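Local coordinates for NAD-dependent epimerase/dehydratase (Bacteroides thetaiotaomicron, PDB 3DHN), which probably binds a nicotinamide dinucleotide through a Rossmann-type fold and may act as an oxidoreductase or epimerase, its substrate being unknown, at residues V8-S13 with E63-A68; E30-V35 with K49-D54; L108-A113 with A199-E204; A164-G169 with I192-Y197. All coordinates share one frame; numbering follows the deposited sequence.

In the fold
Contacts 1 and 2 form one patch at one end of the main, mostly parallel sheet, their centres about 6 Å apart; Thr-32 O and Val-34 O lie 2.9 Å from Leu-9 N and Gly-11 N respectively, probable hydrogen bonds. Contact 3 reaches the same sheet from helix 194-206, its centre about 16 Å from that of contact 1. The start of that helix belongs to contact 4, about 12 Å between centres, where the Tyr-197 hydroxyl packs against Val-110. Contacts 1 and 4 lie on opposite sides of the chain's centre, about 23 Å between centres. By analogy with Rossmann folds, the dinucleotide probably lies along the carboxyl ends of strands 6-10 and 30-34.

Contact 1 of 4, residues V8-S13 with E63-A68; sequences VLIGAS and EVCKGA
Val-8 points its isopropyl group toward segment 63-68 and divides the work between its two methyls. CG1 stands anti to the backbone N (chi1 -176°), which leaves CG2 beside that nitrogen and facing the turn after the helix. CG2 meets the methyl of Ala-68 tip to tip, 3.6 Å from its CB, and lies 3.9 Å from the carbonyl oxygen of Val-64. CG1 only grazes Cys-65, at 4.4 Å from its SG. The thiol is approached again from Ile-10, whose extended chain brings CD1 to 4.3 Å from SG, so Cys-65 sits across the ends of two side chains from the same strand. No hydrogen bond crosses this interface. Ala-68 is placed by a type II turn, closed by its N on Cys-65 O at 3.1 Å, with Gly-67 taking the positive phi of the third position. Val-34 and Val-71 of the flanking strands pack on Val-8, while Leu-9 turns to helix 14-25 on the other face of the sheet. A central strand sandwiched by helices, running at Gly-11 into a glycine-rich turn, is characteristic of the Rossmann dinucleotide-binding fold.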
loop_
_atom_site.group_PDB
_atom_site.type_symbol
_atom_site.label_atom_id
_atom_site.label_comp_id
_atom_site.label_asym_id
_atom_site.label_seq_id
_atom_site.Cartn_x
_atom_site.Cartn_y
_atom_site.Cartn_z
ATOM N N VAL A 8 -6.392 10.409 4.293
ATOM C CA VAL A 8 -5.692 9.993 5.495
ATOM C C VAL A 8 -4.667 8.949 5.061
ATOM O O VAL A 8 -4.986 8.044 4.287
ATOM C CB VAL A 8 -6.633 9.330 6.505
ATOM C CG1 VAL A 8 -5.869 9.015 7.784
ATOM C CG2 VAL A 8 -7.820 10.235 6.787
ATOM N N LEU A 9 -3.439 9.081 5.553
ATOM C CA LEU A 9 -2.377 8.140 5.221
ATOM C C LEU A 9 -1.977 7.444 6.516
ATOM O O LEU A 9 -1.367 8.057 7.397
ATOM C CB LEU A 9 -1.175 8.885 4.637
ATOM C CG LEU A 9 -0.307 8.241 3.547
ATOM C CD1 LEU A 9 1.013 8.996 3.496
ATOM C CD2 LEU A 9 -0.060 6.767 3.812
ATOM N N ILE A 10 -2.339 6.174 6.645
ATOM C CA ILE A 10 -2.007 5.407 7.842
ATOM C C ILE A 10 -0.645 4.725 7.691
ATOM O O ILE A 10 -0.410 3.964 6.741
ATOM C CB ILE A 10 -3.093 4.353 8.136
ATOM C CG1 ILE A 10 -4.419 5.060 8.455
ATOM C CG2 ILE A 10 -2.668 3.469 9.302
ATOM C CD1 ILE A 10 -5.592 4.126 8.665
ATOM N N GLY A 11 0.250 5.013 8.631
ATOM C CA GLY A 11 1.581 4.445 8.584
ATOM C C GLY A 11 2.443 5.263 7.645
ATOM O O GLY A 11 3.173 4.718 6.809
ATOM N N ALA A 12 2.350 6.583 7.784
ATOM C CA ALA A 12 3.108 7.507 6.946
ATOM C C ALA A 12 4.575 7.589 7.346
ATOM O O ALA A 12 5.133 8.680 7.457
ATOM C CB ALA A 12 2.472 8.901 7.004
ATOM N N SER A 13 5.198 6.434 7.554
ATOM C CA SER A 13 6.604 6.374 7.939
ATOM C C SER A 13 7.326 5.280 7.150
ATOM O O SER A 13 6.690 4.512 6.428
ATOM C CB SER A 13 6.717 6.092 9.432
ATOM O OG SER A 13 6.093 4.865 9.736
ATOM N N GLU A 63 -12.348 6.895 14.129
ATOM C CA GLU A 63 -12.372 8.307 14.486
ATOM C C GLU A 63 -11.511 9.225 13.622
ATOM O O GLU A 63 -11.975 10.288 13.200
ATOM C CB GLU A 63 -11.981 8.458 15.962
ATOM C CG GLU A 63 -12.389 9.782 16.613
ATOM C CD GLU A 63 -13.887 10.043 16.549
ATOM O OE1 GLU A 63 -14.669 9.078 16.702
ATOM O OE2 GLU A 63 -14.280 11.213 16.358
ATOM N N VAL A 64 -10.269 8.821 13.354
ATOM C CA VAL A 64 -9.360 9.645 12.555
ATOM C C VAL A 64 -9.680 9.690 11.059
ATOM O O VAL A 64 -9.257 10.613 10.361
ATOM C CB VAL A 64 -7.887 9.189 12.724
ATOM C CG1 VAL A 64 -7.658 7.844 12.048
ATOM C CG2 VAL A 64 -6.954 10.240 12.150
ATOM N N CYS A 65 -10.431 8.709 10.564
ATOM C CA CYS A 65 -10.776 8.665 9.144
ATOM C C CYS A 65 -12.083 9.378 8.788
ATOM O O CYS A 65 -12.382 9.575 7.609
ATOM C CB CYS A 65 -10.844 7.211 8.665
ATOM S SG CYS A 65 -9.265 6.326 8.736
ATOM N N LYS A 66 -12.862 9.762 9.797
ATOM C CA LYS A 66 -14.126 10.458 9.554
ATOM C C LYS A 66 -13.937 11.706 8.694
ATOM O O LYS A 66 -13.068 12.534 8.969
ATOM C CB LYS A 66 -14.784 10.876 10.878
ATOM C CG LYS A 66 -15.497 9.766 11.636
ATOM C CD LYS A 66 -16.044 10.287 12.965
ATOM C CE LYS A 66 -16.695 9.181 13.788
ATOM N NZ LYS A 66 -17.105 9.675 15.136
ATOM N N GLY A 67 -14.755 11.831 7.654
ATOM C CA GLY A 67 -14.690 12.997 6.789
ATOM C C GLY A 67 -13.775 12.907 5.581
ATOM O O GLY A 67 -13.899 13.691 4.635
ATOM N N ALA A 68 -12.854 11.952 5.599
ATOM C CA ALA A 68 -11.924 11.807 4.494
ATOM C C ALA A 68 -12.605 11.331 3.213
ATOM O O ALA A 68 -13.604 10.607 3.251
ATOM C CB ALA A 68 -10.811 10.842 4.884
#

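Contact 2 of 4, residues E30-V35 with K49-D54; sequences EVTAVV and KVKKAD
Four backbone hydrogen bonds join residues 31-35 to 49-51 in the parallel manner, each side giving and receiving in turn. Lys-49 N donates to Val-31 O, and Lys-49 O accepts from Ala-33 N at 2.8 Å. Ala-33 O then takes Lys-51 N, also at 2.8 Å, and Lys-51 O receives Val-35 N at 3.0 Å. All four donors lie nearly along the axis of the carbonyl they approach. This is the outer parallel pair of the Rossmann-type sheet, strand 30-34 lying between 6-10 and the edge strand 48-51.

Weaker CA-H...O contacts fill the intervals. The closest runs from Val-34 CA to Lys-51 O at 3.1 Å, so this oxygen is engaged by an N-H and a C-H together.

Apolar contacts follow the two faces. Val-34 holds CG1 anti to its backbone N (chi1 -168°) and presses it against Ala-53 CB at 3.4 Å, tighter than usual carbon packing; Val-64 of helix 58-65 covers the same face. On the face of Ala-33, Val-35 CG2 and Val-50 CG1 cross obliquely at 4.1 Å.

The lysines contribute through their length. Lys-51 is extended until its last torsion (chi4 72°) bends NZ over the methyl of Thr-32, 3.9 Å from CG2, whereas Lys-49 extends away after its CB passes Thr-32 OG1. Beyond the pairing, Asp-54 N donates to Glu-60 OE1.

Because every hydrogen bond between the segments is made by backbone atoms, the main chain sets the parallel register, while the side chains add apolar packing and the lysines stay exposed along the border.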
loop_
_atom_site.group_PDB
_atom_site.type_symbol
_atom_site.label_atom_id
_atom_site.label_comp_id
_atom_site.label_asym_id
_atom_site.label_seq_id
_atom_site.Cartn_x
_atom_site.Cartn_y
_atom_site.Cartn_z
ATOM N N GLU A 30 -4.676 17.368 0.604
ATOM C CA GLU A 30 -4.670 17.751 2.013
ATOM C C GLU A 30 -4.541 16.415 2.736
ATOM O O GLU A 30 -5.413 15.550 2.632
ATOM C CB GLU A 30 -5.973 18.468 2.360
ATOM C CG GLU A 30 -6.279 19.588 1.369
ATOM C CD GLU A 30 -6.766 20.856 2.035
ATOM O OE1 GLU A 30 -7.977 20.953 2.328
ATOM O OE2 GLU A 30 -5.929 21.756 2.270
ATOM N N VAL A 31 -3.449 16.241 3.469
ATOM C CA VAL A 31 -3.191 14.963 4.108
ATOM C C VAL A 31 -3.115 14.911 5.621
ATOM O O VAL A 31 -2.540 15.794 6.260
ATOM C CB VAL A 31 -1.858 14.361 3.559
ATOM C CG1 VAL A 31 -1.688 12.917 4.019
ATOM C CG2 VAL A 31 -1.817 14.461 2.045
ATOM N N THR A 32 -3.702 13.861 6.189
ATOM C CA THR A 32 -3.634 13.624 7.620
ATOM C C THR A 32 -2.778 12.366 7.753
ATOM O O THR A 32 -3.229 11.252 7.458
ATOM C CB THR A 32 -5.013 13.366 8.250
ATOM O OG1 THR A 32 -5.823 14.540 8.121
ATOM C CG2 THR A 32 -4.863 13.033 9.727
ATOM N N ALA A 33 -1.529 12.551 8.169
ATOM C CA ALA A 33 -0.606 11.438 8.330
ATOM C C ALA A 33 -0.694 10.879 9.737
ATOM O O ALA A 33 -0.630 11.624 10.711
ATOM C CB ALA A 33 0.821 11.894 8.036
ATOM N N VAL A 34 -0.840 9.563 9.838
ATOM C CA VAL A 34 -0.930 8.906 11.135
ATOM C C VAL A 34 0.313 8.047 11.330
ATOM O O VAL A 34 0.580 7.137 10.539
ATOM C CB VAL A 34 -2.183 8.014 11.225
ATOM C CG1 VAL A 34 -2.402 7.578 12.659
ATOM C CG2 VAL A 34 -3.397 8.767 10.701
ATOM N N VAL A 35 1.068 8.336 12.388
ATOM C CA VAL A 35 2.305 7.608 12.667
ATOM C C VAL A 35 2.491 7.348 14.157
ATOM O O VAL A 35 1.804 7.942 14.983
ATOM C CB VAL A 35 3.518 8.412 12.173
ATOM C CG1 VAL A 35 3.452 8.590 10.664
ATOM C CG2 VAL A 35 3.547 9.784 12.870
ATOM N N LYS A 49 -1.495 17.435 8.491
ATOM C CA LYS A 49 -1.808 17.227 9.900
ATOM C C LYS A 49 -1.191 15.899 10.318
ATOM O O LYS A 49 -1.366 14.883 9.639
ATOM C CB LYS A 49 -3.315 17.151 10.146
ATOM C CG LYS A 49 -4.076 18.433 9.914
ATOM C CD LYS A 49 -5.549 18.201 10.212
ATOM C CE LYS A 49 -6.432 19.229 9.533
ATOM N NZ LYS A 49 -7.835 18.733 9.432
ATOM N N VAL A 50 -0.474 15.906 11.435
ATOM C CA VAL A 50 0.170 14.700 11.940
ATOM C C VAL A 50 -0.556 14.220 13.190
ATOM O O VAL A 50 -0.758 14.986 14.128
ATOM C CB VAL A 50 1.652 14.965 12.287
ATOM C CG1 VAL A 50 2.335 13.658 12.699
ATOM C CG2 VAL A 50 2.359 15.591 11.091
ATOM N N LYS A 51 -0.943 12.950 13.206
ATOM C CA LYS A 51 -1.664 12.408 14.353
ATOM C C LYS A 51 -1.210 11.014 14.755
ATOM O O LYS A 51 -0.689 10.258 13.933
ATOM C CB LYS A 51 -3.168 12.355 14.059
ATOM C CG LYS A 51 -3.861 13.705 13.887
ATOM C CD LYS A 51 -5.372 13.508 13.715
ATOM C CE LYS A 51 -6.136 14.828 13.682
ATOM N NZ LYS A 51 -5.918 15.598 12.424
ATOM N N LYS A 52 -1.427 10.688 16.030
ATOM C CA LYS A 52 -1.110 9.373 16.580
ATOM C C LYS A 52 -2.415 8.605 16.726
ATOM O O LYS A 52 -3.439 9.174 17.110
ATOM C CB LYS A 52 -0.459 9.476 17.968
ATOM C CG LYS A 52 1.033 9.739 17.955
ATOM C CD LYS A 52 1.615 9.818 19.368
ATOM C CE LYS A 52 1.561 8.473 20.087
ATOM N NZ LYS A 52 2.248 8.508 21.414
ATOM N N ALA A 53 -2.380 7.316 16.417
ATOM C CA ALA A 53 -3.562 6.479 16.542
ATOM C C ALA A 53 -3.146 5.047 16.832
ATOM O O ALA A 53 -2.076 4.610 16.414
ATOM C CB ALA A 53 -4.393 6.537 15.263
ATOM N N ASP A 54 -3.984 4.323 17.561
ATOM C CA ASP A 54 -3.691 2.931 17.870
ATOM C C ASP A 54 -4.300 2.081 16.756
ATOM O O ASP A 54 -5.443 1.637 16.851
ATOM C CB ASP A 54 -4.306 2.538 19.209
ATOM C CG ASP A 54 -3.768 1.225 19.723
ATOM O OD1 ASP A 54 -3.550 0.309 18.902
ATOM O OD2 ASP A 54 -3.568 1.103 20.949
#

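Contact 3 of 4, residues L108-A113 with A199-E204; sequences LMVGGA and AAMIDE
The carboxylate oxygen OE2 of Glu-204 is gripped by three donors: the guanidinium NH2 of Arg-106, in a salt bridge, and the backbone N atoms of Lys-209 and His-210. Such surroundings would probably keep the buried carboxylate ionised. Glu-204 bends at chi2 (54°) to reach them, and the bend leaves its aliphatic part to pack: CG lies 3.8 Å from Leu-108 CD2, the two chains crossing obliquely. Arg-106 stands two residues before Leu-108 on strand 106-110, so the polar and apolar ends of this one glutamate are held by the same strand.

Helix 194-206 here runs almost antiparallel to the strand, at 167° between the short segments, with axes 10.3 Å apart at their closest. This is the helix-on-sheet layer of a Rossmann-type alpha/beta fold, and helix 14-25 shares the same face through Leu-20, which touches both Val-110 and Met-201.

Met-201, a selenomethionine, packs between helix and strand. Its CG is anti to the backbone N, but the chain then bends twice, the last torsion standing at 108°. The selenium slides past Leu-108 in the opposite direction, 3.7 Å from CD2 and 3.9 Å from CB. CE goes further along the strand, to 3.7 Å from Met-109 O, and meets the isopropyl group of Val-110 at about a right angle, 4.0 Å from its CG2. Ile-72 and Phe-160 of the neighbouring strands also touch Met-201. Met-109, also a selenomethionine, sends its own side chain to the other face of the sheet, onto Phe-159.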
loop_
_atom_site.group_PDB
_atom_site.type_symbol
_atom_site.label_atom_id
_atom_site.label_comp_id
_atom_site.label_asym_id
_atom_site.label_seq_id
_atom_site.Cartn_x
_atom_site.Cartn_y
_atom_site.Cartn_z
ATOM N N LEU A 108 -7.236 2.374 -0.306
ATOM C CA LEU A 108 -6.092 1.846 -1.061
ATOM C C LEU A 108 -5.067 1.297 -0.073
ATOM O O LEU A 108 -4.726 1.952 0.915
ATOM C CB LEU A 108 -5.454 2.937 -1.923
ATOM C CG LEU A 108 -6.361 3.593 -2.973
ATOM C CD1 LEU A 108 -6.969 4.875 -2.396
ATOM C CD2 LEU A 108 -5.552 3.918 -4.215
HETATM N N MSE A 109 -4.571 0.097 -0.338
HETATM C CA MSE A 109 -3.625 -0.541 0.569
HETATM C C MSE A 109 -2.306 -0.949 -0.078
HETATM O O MSE A 109 -2.276 -1.443 -1.201
HETATM C CB MSE A 109 -4.292 -1.780 1.181
HETATM C CG MSE A 109 -3.502 -2.490 2.280
HETATM SE SE MSE A 109 -4.425 -4.084 2.954
HETATM C CE MSE A 109 -3.009 -4.840 4.037
ATOM N N VAL A 110 -1.205 -0.725 0.626
ATOM C CA VAL A 110 0.097 -1.141 0.119
ATOM C C VAL A 110 0.130 -2.661 0.306
ATOM O O VAL A 110 0.021 -3.156 1.427
ATOM C CB VAL A 110 1.245 -0.508 0.931
ATOM C CG1 VAL A 110 2.592 -1.071 0.470
ATOM C CG2 VAL A 110 1.206 1.009 0.778
ATOM N N GLY A 111 0.249 -3.400 -0.791
ATOM C CA GLY A 111 0.282 -4.846 -0.702
ATOM C C GLY A 111 1.690 -5.413 -0.736
ATOM O O GLY A 111 2.651 -4.715 -0.429
ATOM N N GLY A 112 1.801 -6.689 -1.105
ATOM C CA GLY A 112 3.096 -7.350 -1.184
ATOM C C GLY A 112 3.214 -8.105 -2.493
ATOM O O GLY A 112 2.279 -8.104 -3.288
ATOM N N ALA A 113 4.344 -8.765 -2.718
ATOM C CA ALA A 113 4.551 -9.512 -3.954
ATOM C C ALA A 113 4.237 -10.996 -3.789
ATOM O O ALA A 113 4.133 -11.734 -4.774
ATOM C CB ALA A 113 5.990 -9.340 -4.431
ATOM N N ALA A 199 4.420 7.226 -6.867
ATOM C CA ALA A 199 3.850 8.034 -7.937
ATOM C C ALA A 199 2.654 7.326 -8.547
ATOM O O ALA A 199 1.644 7.960 -8.867
ATOM C CB ALA A 199 4.892 8.309 -9.011
ATOM N N ALA A 200 2.767 6.009 -8.707
ATOM C CA ALA A 200 1.687 5.216 -9.283
ATOM C C ALA A 200 0.477 5.153 -8.344
ATOM O O ALA A 200 -0.673 5.261 -8.786
ATOM C CB ALA A 200 2.182 3.818 -9.599
HETATM N N MSE A 201 0.738 4.987 -7.050
HETATM C CA MSE A 201 -0.328 4.924 -6.053
HETATM C C MSE A 201 -1.148 6.217 -6.032
HETATM O O MSE A 201 -2.374 6.175 -5.957
HETATM C CB MSE A 201 0.254 4.662 -4.660
HETATM C CG MSE A 201 -0.784 4.596 -3.552
HETATM SE SE MSE A 201 -1.978 3.058 -3.668
HETATM C CE MSE A 201 -1.281 2.026 -2.172
ATOM N N ILE A 202 -0.483 7.367 -6.077
ATOM C CA ILE A 202 -1.224 8.627 -6.076
ATOM C C ILE A 202 -1.953 8.835 -7.409
ATOM O O ILE A 202 -2.983 9.500 -7.456
ATOM C CB ILE A 202 -0.313 9.831 -5.748
ATOM C CG1 ILE A 202 0.333 9.620 -4.375
ATOM C CG2 ILE A 202 -1.151 11.127 -5.678
ATOM C CD1 ILE A 202 -0.670 9.249 -3.274
ATOM N N ASP A 203 -1.425 8.259 -8.487
ATOM C CA ASP A 203 -2.087 8.338 -9.796
ATOM C C ASP A 203 -3.438 7.604 -9.706
ATOM O O ASP A 203 -4.446 8.068 -10.251
ATOM C CB ASP A 203 -1.245 7.659 -10.879
ATOM C CG ASP A 203 -0.172 8.563 -11.447
ATOM O OD1 ASP A 203 -0.046 9.720 -10.982
ATOM O OD2 ASP A 203 0.544 8.111 -12.362
ATOM N N GLU A 204 -3.443 6.450 -9.027
ATOM C CA GLU A 204 -4.659 5.647 -8.860
ATOM C C GLU A 204 -5.654 6.385 -7.966
ATOM O O GLU A 204 -6.866 6.295 -8.148
ATOM C CB GLU A 204 -4.308 4.276 -8.257
ATOM C CG GLU A 204 -5.495 3.341 -8.014
ATOM C CD GLU A 204 -6.359 3.106 -9.250
ATOM O OE1 GLU A 204 -5.819 3.094 -10.375
ATOM O OE2 GLU A 204 -7.584 2.915 -9.096
#

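Contact 4 of 4, residues A164-G169 with I192-Y197; sequences ADMRPG and ISVEDY
The ring of Tyr-197 receives the selenium of Met-166, a selenomethionine, obliquely, 3.7 Å from CG, its line to the ring centre 32° off the normal, a Met-aromatic contact. Phe-160 stacks on the ring, steadying it, while the hydrogen bond to Phe-160 O holds the hydroxyl. A second flat group, the carboxylate of Glu-195, is met from above its plane: Gly-169 N donates to OE1 at 2.8 Å. A water that donates to Gly-169 O at 2.9 Å also reaches Glu-195 OE2, weakly. An alanine at Glu-195 would remove the acceptor of the Gly-169 N-H and one end of the water bridge, and would probably loosen the loop at Gly-169. Between the two groups, Met-166 CG crosses Val-194 at about a right angle, 3.6 Å from CG2. The backbones pair in parallel. Val-194 N donates to Arg-167 O at 2.9 Å, approaching well above the carbonyl plane, and Ile-192 N to Asp-165 O at 3.2 Å. Ser-193 turns strand into helix: its OG accepts Asp-196 N at 2.8 Å. A short parallel strand pair running into an N-capped helix is consistent with the substrate-side region that follows the Rossmann core in atypical short-chain dehydrogenase/reductase relatives.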
loop_
_atom_site.group_PDB
_atom_site.type_symbol
_atom_site.label_atom_id
_atom_site.label_comp_id
_atom_site.label_asym_id
_atom_site.label_seq_id
_atom_site.Cartn_x
_atom_site.Cartn_y
_atom_site.Cartn_z
ATOM N N ALA A 164 8.758 -7.630 -6.618
ATOM C CA ALA A 164 9.420 -8.447 -5.596
ATOM C C ALA A 164 10.550 -7.737 -4.852
ATOM O O ALA A 164 10.750 -7.972 -3.662
ATOM C CB ALA A 164 9.937 -9.751 -6.209
ATOM N N ASP A 165 11.269 -6.856 -5.539
ATOM C CA ASP A 165 12.375 -6.125 -4.927
ATOM C C ASP A 165 12.168 -4.610 -5.051
ATOM O O ASP A 165 12.376 -4.028 -6.118
ATOM C CB ASP A 165 13.690 -6.548 -5.589
ATOM C CG ASP A 165 14.897 -5.813 -5.041
ATOM O OD1 ASP A 165 14.906 -5.479 -3.837
ATOM O OD2 ASP A 165 15.853 -5.589 -5.817
HETATM N N MSE A 166 11.749 -3.984 -3.955
HETATM C CA MSE A 166 11.501 -2.542 -3.927
HETATM C C MSE A 166 12.433 -1.810 -2.960
HETATM O O MSE A 166 12.480 -2.127 -1.772
HETATM C CB MSE A 166 10.041 -2.267 -3.546
HETATM C CG MSE A 166 9.726 -0.788 -3.353
HETATM SE SE MSE A 166 7.829 -0.406 -3.284
HETATM C CE MSE A 166 7.331 -1.582 -1.821
ATOM N N ARG A 167 13.158 -0.821 -3.477
ATOM C CA ARG A 167 14.111 -0.055 -2.674
ATOM C C ARG A 167 14.131 1.397 -3.129
ATOM O O ARG A 167 13.580 1.740 -4.184
ATOM C CB ARG A 167 15.526 -0.618 -2.842
ATOM C CG ARG A 167 15.573 -2.088 -3.229
ATOM C CD ARG A 167 16.738 -2.383 -4.172
ATOM N NE ARG A 167 17.821 -3.100 -3.509
ATOM C CZ ARG A 167 18.902 -3.563 -4.132
ATOM N NH1 ARG A 167 19.044 -3.382 -5.439
ATOM N NH2 ARG A 167 19.843 -4.201 -3.446
ATOM N N PRO A 168 14.763 2.281 -2.338
ATOM C CA PRO A 168 14.818 3.686 -2.741
ATOM C C PRO A 168 15.577 3.751 -4.066
ATOM O O PRO A 168 16.542 3.017 -4.271
ATOM C CB PRO A 168 15.581 4.345 -1.594
ATOM C CG PRO A 168 15.203 3.501 -0.406
ATOM C CD PRO A 168 15.281 2.098 -0.968
ATOM N N GLY A 169 15.123 4.611 -4.967
ATOM C CA GLY A 169 15.770 4.745 -6.260
ATOM C C GLY A 169 15.432 6.086 -6.866
ATOM O O GLY A 169 15.454 7.113 -6.184
ATOM N N ILE A 192 11.268 -2.363 -8.637
ATOM C CA ILE A 192 10.674 -1.047 -8.785
ATOM C C ILE A 192 11.233 -0.142 -7.686
ATOM O O ILE A 192 11.602 -0.615 -6.605
ATOM C CB ILE A 192 9.125 -1.101 -8.645
ATOM C CG1 ILE A 192 8.506 0.225 -9.102
ATOM C CG2 ILE A 192 8.733 -1.411 -7.204
ATOM C CD1 ILE A 192 8.692 0.486 -10.606
ATOM N N SER A 193 11.298 1.156 -7.955
ATOM C CA SER A 193 11.785 2.083 -6.943
ATOM C C SER A 193 10.617 2.461 -6.043
ATOM O O SER A 193 9.454 2.412 -6.459
ATOM C CB SER A 193 12.345 3.358 -7.573
ATOM O OG SER A 193 11.308 4.184 -8.071
ATOM N N VAL A 194 10.935 2.830 -4.806
ATOM C CA VAL A 194 9.932 3.249 -3.841
ATOM C C VAL A 194 9.256 4.518 -4.355
ATOM O O VAL A 194 8.048 4.690 -4.216
ATOM C CB VAL A 194 10.575 3.547 -2.469
ATOM C CG1 VAL A 194 9.595 4.286 -1.587
ATOM C CG2 VAL A 194 10.989 2.247 -1.799
ATOM N N GLU A 195 10.040 5.399 -4.964
ATOM C CA GLU A 195 9.505 6.645 -5.493
ATOM C C GLU A 195 8.519 6.408 -6.649
ATOM O O GLU A 195 7.456 7.034 -6.702
ATOM C CB GLU A 195 10.649 7.557 -5.952
ATOM C CG GLU A 195 11.555 8.070 -4.827
ATOM C CD GLU A 195 12.408 6.980 -4.194
ATOM O OE1 GLU A 195 12.698 5.974 -4.875
ATOM O OE2 GLU A 195 12.809 7.142 -3.019
ATOM N N ASP A 196 8.856 5.505 -7.568
ATOM C CA ASP A 196 7.942 5.230 -8.685
ATOM C C ASP A 196 6.685 4.503 -8.223
ATOM O O ASP A 196 5.604 4.693 -8.801
ATOM C CB ASP A 196 8.634 4.438 -9.802
ATOM C CG ASP A 196 9.277 5.345 -10.845
ATOM O OD1 ASP A 196 8.699 6.421 -11.129
ATOM O OD2 ASP A 196 10.346 4.984 -11.396
ATOM N N TYR A 197 6.816 3.679 -7.183
ATOM C CA TYR A 197 5.660 2.969 -6.639
ATOM C C TYR A 197 4.690 3.985 -6.029
ATOM O O TYR A 197 3.466 3.854 -6.154
ATOM C CB TYR A 197 6.106 1.949 -5.577
ATOM C CG TYR A 197 4.964 1.317 -4.812
ATOM C CD1 TYR A 197 4.379 1.965 -3.719
ATOM C CD2 TYR A 197 4.449 0.079 -5.200
ATOM C CE1 TYR A 197 3.303 1.388 -3.030
ATOM C CE2 TYR A 197 3.383 -0.506 -4.527
ATOM C CZ TYR A 197 2.814 0.148 -3.440
ATOM O OH TYR A 197 1.772 -0.450 -2.759
HETATM O O HOH W 1 15.848 7.412 -3.313
#